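Long-range contact in D-alanine--D-alanine ligase (PDB 5D8D), which catalyses the ATP-dependent joining of two D-alanine molecules into the D-alanyl-D-alanine dipeptide used to build bacterial peptidoglycan: residues 184-198 and 222-236. Residues are numbered along the deposited sequence; the frame is centred on the assembly and turned at random.
Sequences FTISFLNGQPLPVIR and GIPCGLSETEEKKLQ
Val196 sits where the edge strand of the sheet meets both the helix and the loop before it. Its nearly eclipsed chi1 (-6°) sets one methyl against each: CG1 lies alongside Glu232, 3.4 Å from CG, while CG2 is 3.6 Å from Cys225 SG and also faces Leu227 and Leu235. A short branched residue suits this junction, as does a small, weakly polar cysteine. Beside it, Leu227 lays CD2 over one face of the Phe184 ring, a CH-pi contact 3.9 Å from the centroid, offset toward the rim, and Cys225 O approaches the ring edge. Leu235 CD1 meets Ile186 CD1 at 3.6 Å, two aliphatic chains slanting past each other in a buried apolar layer.

These residues join the hairpin of strands 181-189 and 192-198 to helix 229-245, which packs on the antiparallel sheet within the ATP-grasp region; Phe184 belongs to the predicted ATP-binding stretch. At the helix start, Glu231 OE1 accepts from Ser228 N and Ser228 OG weakly from Glu231 N, a capping box.

Around Leu194 to Val196 the edge strand is broken, and helix side chains meet its backbone polar atoms. Gln236 rests CB on the Pro193 ring and is long enough for NE2 to give Leu194 O a weak hydrogen bond (3.0 Å); Glu232 OE2 weakly accepts from Val196 N.

Farther along, Arg198 N donates to Gly222 O; lacking a side chain, Gly222 can lie this close to the arginine's main chain. A chi1 of -163° swings the long Arg198 chain away from its main-chain N, and a kink at chi3 turns NE onto Cys225 O, a hydrogen bond of 3.1 Å and 158°. That oxygen lies in the guanidinium plane, although NE stands above the carbonyl plane, and NH2 adds a weak second bond.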
ATOM      1  N   PHE A 184      -0.146  19.388 -15.991  1.00 45.02           N
ATOM      2  CA  PHE A 184      -0.813  20.168 -14.951  1.00 41.11           C
ATOM      3  C   PHE A 184      -0.713  19.515 -13.581  1.00 40.46           C
ATOM      4  O   PHE A 184      -0.551  18.311 -13.517  1.00 43.69           O
ATOM      5  CB  PHE A 184      -2.281  20.336 -15.315  1.00 41.65           C
ATOM      6  CG  PHE A 184      -2.472  20.983 -16.636  1.00 45.41           C
ATOM      7  CD1 PHE A 184      -2.440  20.227 -17.806  1.00 46.68           C
ATOM      8  CD2 PHE A 184      -2.619  22.359 -16.732  1.00 49.58           C
ATOM      9  CE1 PHE A 184      -2.607  20.825 -19.044  1.00 52.61           C
ATOM     10  CE2 PHE A 184      -2.788  22.966 -17.972  1.00 49.90           C
ATOM     11  CZ  PHE A 184      -2.779  22.202 -19.129  1.00 52.28           C
ATOM     12  N   THR A 185      -0.770  20.305 -12.495  1.00 39.99           N
ATOM     13  CA  THR A 185      -0.920  19.752 -11.154  1.00 36.03           C
ATOM     14  C   THR A 185      -2.186  20.283 -10.543  1.00 37.15           C
ATOM     15  O   THR A 185      -2.554  21.437 -10.697  1.00 38.75           O
ATOM     16  CB  THR A 185       0.316  19.941 -10.253  1.00 37.76           C
ATOM     17  OG1 THR A 185       0.294  18.972  -9.188  1.00 42.88           O
ATOM     18  CG2 THR A 185       0.381  21.250  -9.637  1.00 38.18           C
ATOM     19  N   ILE A 186      -2.897  19.401  -9.875  1.00 41.29           N
ATOM     20  CA  ILE A 186      -4.159  19.753  -9.228  1.00 40.47           C
ATOM     21  C   ILE A 186      -3.955  19.455  -7.766  1.00 36.39           C
ATOM     22  O   ILE A 186      -3.788  18.320  -7.409  1.00 39.22           O
ATOM     23  CB  ILE A 186      -5.295  18.940  -9.835  1.00 39.80           C
ATOM     24  CG1 ILE A 186      -5.403  19.335 -11.301  1.00 43.11           C
ATOM     25  CG2 ILE A 186      -6.600  19.208  -9.090  1.00 43.53           C
ATOM     26  CD1 ILE A 186      -4.512  18.564 -12.242  1.00 44.86           C
ATOM     27  N   SER A 187      -3.947  20.486  -6.946  1.00 39.93           N
ATOM     28  CA  SER A 187      -3.679  20.357  -5.529  1.00 42.17           C
ATOM     29  C   SER A 187      -4.959  20.075  -4.790  1.00 40.17           C
ATOM     30  O   SER A 187      -6.030  20.366  -5.277  1.00 39.81           O
ATOM     31  CB  SER A 187      -3.054  21.645  -4.992  1.00 43.80           C
ATOM     32  OG  SER A 187      -1.821  21.926  -5.634  1.00 43.96           O
ATOM     33  N   PHE A 188      -4.847  19.531  -3.585  1.00 41.11           N
ATOM     34  CA  PHE A 188      -6.040  19.185  -2.823  1.00 40.87           C
ATOM     35  C   PHE A 188      -5.963  19.780  -1.446  1.00 39.45           C
ATOM     36  O   PHE A 188      -4.899  19.840  -0.864  1.00 39.05           O
ATOM     37  CB  PHE A 188      -6.251  17.645  -2.786  1.00 43.50           C
ATOM     38  CG  PHE A 188      -6.883  17.098  -4.039  1.00 40.42           C
ATOM     39  CD1 PHE A 188      -6.111  16.856  -5.165  1.00 37.20           C
ATOM     40  CD2 PHE A 188      -8.256  16.894  -4.109  1.00 45.67           C
ATOM     41  CE1 PHE A 188      -6.675  16.415  -6.341  1.00 37.67           C
ATOM     42  CE2 PHE A 188      -8.839  16.432  -5.290  1.00 45.14           C
ATOM     43  CZ  PHE A 188      -8.032  16.176  -6.404  1.00 41.94           C
ATOM     44  N   LEU A 189      -7.097  20.250  -0.971  1.00 39.26           N
ATOM     45  CA  LEU A 189      -7.247  20.716   0.380  1.00 45.96           C
ATOM     46  C   LEU A 189      -8.635  20.385   0.880  1.00 48.86           C
ATOM     47  O   LEU A 189      -9.592  20.520   0.169  1.00 43.98           O
ATOM     48  CB  LEU A 189      -6.992  22.202   0.475  1.00 20.00           C
ATOM     49  CG  LEU A 189      -7.091  22.768   1.876  1.00 20.00           C
ATOM     50  CD1 LEU A 189      -6.035  22.217   2.775  1.00 20.00           C
ATOM     51  CD2 LEU A 189      -7.012  24.263   1.863  1.00 20.00           C
ATOM     52  N   ASN A 190      -8.705  19.944   2.123  1.00 50.93           N
ATOM     53  CA  ASN A 190      -9.901  19.334   2.729  1.00 54.74           C
ATOM     54  C   ASN A 190     -10.649  18.388   1.780  1.00 54.24           C
ATOM     55  O   ASN A 190     -11.846  18.504   1.514  1.00 51.78           O
ATOM     56  CB  ASN A 190     -10.762  20.418   3.357  1.00 60.71           C
ATOM     57  CG  ASN A 190      -9.991  21.221   4.416  1.00 70.43           C
ATOM     58  OD1 ASN A 190      -9.024  20.723   5.030  1.00 73.15           O
ATOM     59  ND2 ASN A 190     -10.402  22.465   4.626  1.00 74.29           N
ATOM     60  N   GLY A 191      -9.864  17.472   1.236  1.00 51.17           N
ATOM     61  CA  GLY A 191     -10.330  16.499   0.276  1.00 51.73           C
ATOM     62  C   GLY A 191     -10.738  17.005  -1.083  1.00 49.23           C
ATOM     63  O   GLY A 191     -11.068  16.183  -1.916  1.00 56.24           O
ATOM     64  N   GLN A 192     -10.695  18.314  -1.344  1.00 53.36           N
ATOM     65  CA  GLN A 192     -11.255  18.893  -2.608  1.00 56.03           C
ATOM     66  C   GLN A 192     -10.216  19.575  -3.502  1.00 52.43           C
ATOM     67  O   GLN A 192      -9.182  20.007  -3.014  1.00 55.78           O
ATOM     68  CB  GLN A 192     -12.365  19.891  -2.286  1.00 54.82           C
ATOM     69  CG  GLN A 192     -13.511  19.268  -1.500  1.00 59.61           C
ATOM     70  CD  GLN A 192     -14.258  18.168  -2.282  1.00 68.23           C
ATOM     71  OE1 GLN A 192     -14.401  17.046  -1.785  1.00 74.80           O
ATOM     72  NE2 GLN A 192     -14.734  18.484  -3.502  1.00 62.64           N
ATOM     73  N   PRO A 193     -10.502  19.692  -4.810  1.00 55.13           N
ATOM     74  CA  PRO A 193      -9.523  20.280  -5.758  1.00 51.70           C
ATOM     75  C   PRO A 193      -9.398  21.793  -5.665  1.00 48.27           C
ATOM     76  O   PRO A 193     -10.383  22.498  -5.503  1.00 50.12           O
ATOM     77  CB  PRO A 193     -10.092  19.915  -7.136  1.00 55.24           C
ATOM     78  CG  PRO A 193     -11.299  19.040  -6.872  1.00 53.80           C
ATOM     79  CD  PRO A 193     -11.761  19.337  -5.493  1.00 51.69           C
ATOM     80  N   LEU A 194      -8.173  22.270  -5.759  1.00 46.42           N
ATOM     81  CA  LEU A 194      -7.865  23.671  -5.763  1.00 46.43           C
ATOM     82  C   LEU A 194      -7.570  24.029  -7.237  1.00 49.03           C
ATOM     83  O   LEU A 194      -7.398  23.135  -8.066  1.00 47.00           O
ATOM     84  CB  LEU A 194      -6.645  23.936  -4.839  1.00 46.67           C
ATOM     85  CG  LEU A 194      -6.892  23.802  -3.330  1.00 42.78           C
ATOM     86  CD1 LEU A 194      -5.575  23.820  -2.541  1.00 42.01           C
ATOM     87  CD2 LEU A 194      -7.824  24.901  -2.850  1.00 44.04           C
ATOM     88  N   PRO A 195      -7.505  25.336  -7.568  1.00 49.47           N
ATOM     89  CA  PRO A 195      -7.219  25.798  -8.942  1.00 50.44           C
ATOM     90  C   PRO A 195      -6.028  25.109  -9.547  1.00 45.22           C
ATOM     91  O   PRO A 195      -5.040  24.881  -8.845  1.00 47.65           O
ATOM     92  CB  PRO A 195      -6.893  27.279  -8.743  1.00 50.37           C
ATOM     93  CG  PRO A 195      -7.684  27.668  -7.564  1.00 51.93           C
ATOM     94  CD  PRO A 195      -7.650  26.479  -6.650  1.00 52.29           C
ATOM     95  N   VAL A 196      -6.118  24.783 -10.825  1.00 41.73           N
ATOM     96  CA  VAL A 196      -5.073  23.960 -11.456  1.00 41.19           C
ATOM     97  C   VAL A 196      -3.851  24.811 -11.797  1.00 42.12           C
ATOM     98  O   VAL A 196      -3.951  26.020 -11.898  1.00 44.58           O
ATOM     99  CB  VAL A 196      -5.570  22.996 -12.597  1.00 42.87           C
ATOM    100  CG1 VAL A 196      -7.069  22.964 -12.782  1.00 44.39           C
ATOM    101  CG2 VAL A 196      -4.850  23.173 -13.900  1.00 42.20           C
ATOM    102  N   ILE A 197      -2.691  24.170 -11.919  1.00 41.24           N
ATOM    103  CA  ILE A 197      -1.471  24.856 -12.228  1.00 40.64           C
ATOM    104  C   ILE A 197      -0.769  24.140 -13.360  1.00 42.69           C
ATOM    105  O   ILE A 197      -0.493  22.964 -13.208  1.00 46.71           O
ATOM    106  CB  ILE A 197      -0.545  24.884 -11.017  1.00 41.38           C
ATOM    107  CG1 ILE A 197      -1.179  25.732  -9.920  1.00 43.24           C
ATOM    108  CG2 ILE A 197       0.839  25.450 -11.419  1.00 43.15           C
ATOM    109  CD1 ILE A 197      -0.345  25.814  -8.645  1.00 43.98           C
ATOM    110  N   ARG A 198      -0.447  24.835 -14.458  1.00 41.00           N
ATOM    111  CA  ARG A 198       0.422  24.273 -15.506  1.00 41.45           C
ATOM    112  C   ARG A 198       1.876  24.193 -15.025  1.00 45.37           C
ATOM    113  O   ARG A 198       2.362  25.097 -14.363  1.00 43.41           O
ATOM    114  CB  ARG A 198       0.395  25.134 -16.786  1.00 44.15           C
ATOM    115  CG  ARG A 198       0.931  24.431 -18.048  1.00 47.89           C
ATOM    116  CD  ARG A 198       1.382  25.387 -19.152  1.00 55.19           C
ATOM    117  NE  ARG A 198       0.539  26.568 -19.118  1.00 55.90           N
ATOM    118  CZ  ARG A 198       0.926  27.834 -19.075  1.00 53.15           C
ATOM    119  NH1 ARG A 198       2.195  28.173 -19.172  1.00 54.70           N
ATOM    120  NH2 ARG A 198      -0.014  28.780 -18.978  1.00 56.84           N
ATOM    121  N   GLY A 222       2.370  29.571 -13.236  1.00 73.63           N
ATOM    122  CA  GLY A 222       1.403  28.830 -14.106  1.00 73.49           C
ATOM    123  C   GLY A 222      -0.119  28.943 -13.898  1.00 69.03           C
ATOM    124  O   GLY A 222      -0.865  28.050 -14.288  1.00 53.77           O
ATOM    125  N   ILE A 223      -0.576  30.018 -13.259  1.00 69.07           N
ATOM    126  CA  ILE A 223      -1.994  30.402 -13.252  1.00 68.60           C
ATOM    127  C   ILE A 223      -2.027  31.793 -13.913  1.00 64.14           C
ATOM    128  O   ILE A 223      -1.170  32.617 -13.598  1.00 59.22           O
ATOM    129  CB  ILE A 223      -2.601  30.483 -11.827  1.00 67.78           C
ATOM    130  CG1 ILE A 223      -2.358  29.182 -11.057  1.00 66.94           C
ATOM    131  CG2 ILE A 223      -4.097  30.778 -11.894  1.00 63.88           C
ATOM    132  CD1 ILE A 223      -2.464  29.350  -9.563  1.00 68.98           C
ATOM    133  N   PRO A 224      -2.951  32.065 -14.835  1.00 63.94           N
ATOM    134  CA  PRO A 224      -3.894  31.091 -15.405  1.00 65.34           C
ATOM    135  C   PRO A 224      -3.207  29.908 -16.096  1.00 54.48           C
ATOM    136  O   PRO A 224      -2.141  30.066 -16.663  1.00 58.23           O
ATOM    137  CB  PRO A 224      -4.679  31.926 -16.428  1.00 72.85           C
ATOM    138  CG  PRO A 224      -3.746  33.033 -16.808  1.00 74.21           C
ATOM    139  CD  PRO A 224      -2.944  33.342 -15.578  1.00 69.01           C
ATOM    140  N   CYS A 225      -3.821  28.731 -16.015  1.00 51.37           N
ATOM    141  CA  CYS A 225      -3.178  27.507 -16.471  1.00 53.98           C
ATOM    142  C   CYS A 225      -3.271  27.254 -17.962  1.00 50.59           C
ATOM    143  O   CYS A 225      -2.472  26.491 -18.488  1.00 51.39           O
ATOM    144  CB  CYS A 225      -3.728  26.295 -15.715  1.00 60.09           C
ATOM    145  SG  CYS A 225      -5.477  26.024 -15.977  1.00 58.39           S
ATOM    146  N   GLY A 226      -4.223  27.879 -18.636  1.00 48.03           N
ATOM    147  CA  GLY A 226      -4.325  27.762 -20.090  1.00 52.27           C
ATOM    148  C   GLY A 226      -5.384  26.777 -20.550  1.00 50.61           C
ATOM    149  O   GLY A 226      -5.233  26.164 -21.599  1.00 53.63           O
ATOM    150  N   LEU A 227      -6.454  26.676 -19.766  1.00 48.88           N
ATOM    151  CA  LEU A 227      -7.555  25.750 -19.937  1.00 49.63           C
ATOM    152  C   LEU A 227      -8.813  26.584 -19.774  1.00 52.11           C
ATOM    153  O   LEU A 227      -8.868  27.512 -18.931  1.00 50.02           O
ATOM    154  CB  LEU A 227      -7.527  24.714 -18.802  1.00 47.91           C
ATOM    155  CG  LEU A 227      -6.926  23.312 -18.924  1.00 51.47           C
ATOM    156  CD1 LEU A 227      -5.960  23.095 -20.078  1.00 57.12           C
ATOM    157  CD2 LEU A 227      -6.264  22.885 -17.617  1.00 51.94           C
ATOM    158  N   SER A 228      -9.842  26.271 -20.543  1.00 51.50           N
ATOM    159  CA  SER A 228     -11.080  27.033 -20.408  1.00 54.78           C
ATOM    160  C   SER A 228     -11.677  26.661 -19.065  1.00 55.00           C
ATOM    161  O   SER A 228     -11.365  25.615 -18.531  1.00 57.28           O
ATOM    162  CB  SER A 228     -12.051  26.752 -21.563  1.00 57.21           C
ATOM    163  OG  SER A 228     -12.210  25.370 -21.804  1.00 60.38           O
ATOM    164  N   GLU A 229     -12.491  27.540 -18.504  1.00 57.31           N
ATOM    165  CA  GLU A 229     -13.268  27.237 -17.307  1.00 67.38           C
ATOM    166  C   GLU A 229     -13.814  25.791 -17.349  1.00 71.00           C
ATOM    167  O   GLU A 229     -13.766  25.053 -16.346  1.00 68.85           O
ATOM    168  CB  GLU A 229     -14.418  28.248 -17.117  1.00 74.05           C
ATOM    169  CG  GLU A 229     -14.442  28.875 -15.717  1.00 88.71           C
ATOM    170  CD  GLU A 229     -15.751  29.586 -15.388  1.00 98.35           C
ATOM    171  OE1 GLU A 229     -16.080  29.694 -14.182  1.00102.90           O
ATOM    172  OE2 GLU A 229     -16.455  30.032 -16.327  1.00100.16           O
ATOM    173  N   THR A 230     -14.282  25.383 -18.525  1.00 63.63           N
ATOM    174  CA  THR A 230     -14.858  24.056 -18.701  1.00 62.90           C
ATOM    175  C   THR A 230     -13.811  22.966 -18.624  1.00 58.74           C
ATOM    176  O   THR A 230     -13.955  22.034 -17.848  1.00 57.19           O
ATOM    177  CB  THR A 230     -15.727  23.996 -19.986  1.00 57.23           C
ATOM    178  OG1 THR A 230     -17.049  24.324 -19.592  1.00 53.78           O
ATOM    179  CG2 THR A 230     -15.741  22.626 -20.665  1.00 58.56           C
ATOM    180  N   GLU A 231     -12.777  23.076 -19.444  1.00 57.12           N
ATOM    181  CA  GLU A 231     -11.687  22.112 -19.407  1.00 57.31           C
ATOM    182  C   GLU A 231     -11.153  21.946 -17.971  1.00 60.33           C
ATOM    183  O   GLU A 231     -10.889  20.816 -17.556  1.00 58.80           O
ATOM    184  CB  GLU A 231     -10.564  22.519 -20.369  1.00 60.64           C
ATOM    185  CG  GLU A 231     -10.936  22.330 -21.849  1.00 63.77           C
ATOM    186  CD  GLU A 231      -9.907  22.863 -22.837  1.00 61.73           C
ATOM    187  OE1 GLU A 231      -9.336  23.966 -22.624  1.00 59.31           O
ATOM    188  OE2 GLU A 231      -9.688  22.171 -23.852  1.00 68.19           O
ATOM    189  N   GLU A 232     -11.054  23.052 -17.218  1.00 55.72           N
ATOM    190  CA  GLU A 232     -10.481  23.041 -15.869  1.00 55.47           C
ATOM    191  C   GLU A 232     -11.357  22.301 -14.886  1.00 51.76           C
ATOM    192  O   GLU A 232     -10.875  21.436 -14.167  1.00 49.58           O
ATOM    193  CB  GLU A 232     -10.186  24.465 -15.357  1.00 53.32           C
ATOM    194  CG  GLU A 232      -9.903  24.613 -13.846  1.00 55.59           C
ATOM    195  CD  GLU A 232      -9.020  25.818 -13.447  1.00 59.66           C
ATOM    196  OE1 GLU A 232      -8.322  26.399 -14.302  1.00 68.27           O
ATOM    197  OE2 GLU A 232      -8.993  26.181 -12.250  1.00 58.25           O
ATOM    198  N   LYS A 233     -12.630  22.635 -14.828  1.00 54.65           N
ATOM    199  CA  LYS A 233     -13.466  22.012 -13.821  1.00 62.78           C
ATOM    200  C   LYS A 233     -13.657  20.502 -14.150  1.00 63.62           C
ATOM    201  O   LYS A 233     -13.706  19.655 -13.239  1.00 56.80           O
ATOM    202  CB  LYS A 233     -14.728  22.840 -13.547  1.00 65.59           C
ATOM    203  CG  LYS A 233     -15.888  22.696 -14.493  1.00 80.81           C
ATOM    204  CD  LYS A 233     -16.988  23.717 -14.120  1.00 94.36           C
ATOM    205  CE  LYS A 233     -18.383  23.093 -13.912  1.00 97.96           C
ATOM    206  NZ  LYS A 233     -18.968  22.469 -15.134  1.00 91.71           N
ATOM    207  N   LYS A 234     -13.609  20.162 -15.440  1.00 54.86           N
ATOM    208  CA  LYS A 234     -13.621  18.777 -15.842  1.00 56.38           C
ATOM    209  C   LYS A 234     -12.356  18.034 -15.359  1.00 53.60           C
ATOM    210  O   LYS A 234     -12.434  16.908 -14.884  1.00 48.52           O
ATOM    211  CB  LYS A 234     -13.836  18.672 -17.369  1.00 61.53           C
ATOM    212  CG  LYS A 234     -14.458  17.393 -17.918  1.00 73.62           C
ATOM    213  CD  LYS A 234     -15.425  16.636 -16.969  1.00 89.91           C
ATOM    214  CE  LYS A 234     -16.677  17.413 -16.540  1.00 92.46           C
ATOM    215  NZ  LYS A 234     -17.527  17.759 -17.715  1.00 96.51           N
ATOM    216  N   LEU A 235     -11.202  18.668 -15.492  1.00 52.02           N
ATOM    217  CA  LEU A 235      -9.940  18.122 -14.992  1.00 50.34           C
ATOM    218  C   LEU A 235      -9.977  17.954 -13.465  1.00 45.67           C
ATOM    219  O   LEU A 235      -9.519  16.951 -12.948  1.00 41.59           O
ATOM    220  CB  LEU A 235      -8.765  19.029 -15.334  1.00 51.79           C
ATOM    221  CG  LEU A 235      -7.417  18.495 -15.809  1.00 52.91           C
ATOM    222  CD1 LEU A 235      -6.318  19.378 -15.240  1.00 50.17           C
ATOM    223  CD2 LEU A 235      -7.117  17.043 -15.490  1.00 55.63           C
ATOM    224  N   GLN A 236     -10.539  18.915 -12.756  1.00 43.33           N
ATOM    225  CA  GLN A 236     -10.642  18.830 -11.281  1.00 48.13           C
ATOM    226  C   GLN A 236     -11.556  17.675 -10.826  1.00 47.58           C
ATOM    227  O   GLN A 236     -11.222  16.945  -9.909  1.00 49.20           O
ATOM    228  CB  GLN A 236     -11.138  20.158 -10.688  1.00 46.10           C
ATOM    229  CG  GLN A 236     -10.148  21.298 -10.855  1.00 45.57           C
ATOM    230  CD  GLN A 236     -10.703  22.633 -10.429  1.00 44.74           C
ATOM    231  OE1 GLN A 236     -11.835  22.994 -10.743  1.00 48.87           O
ATOM    232  NE2 GLN A 236      -9.900  23.385  -9.712  1.00 48.02           N
TER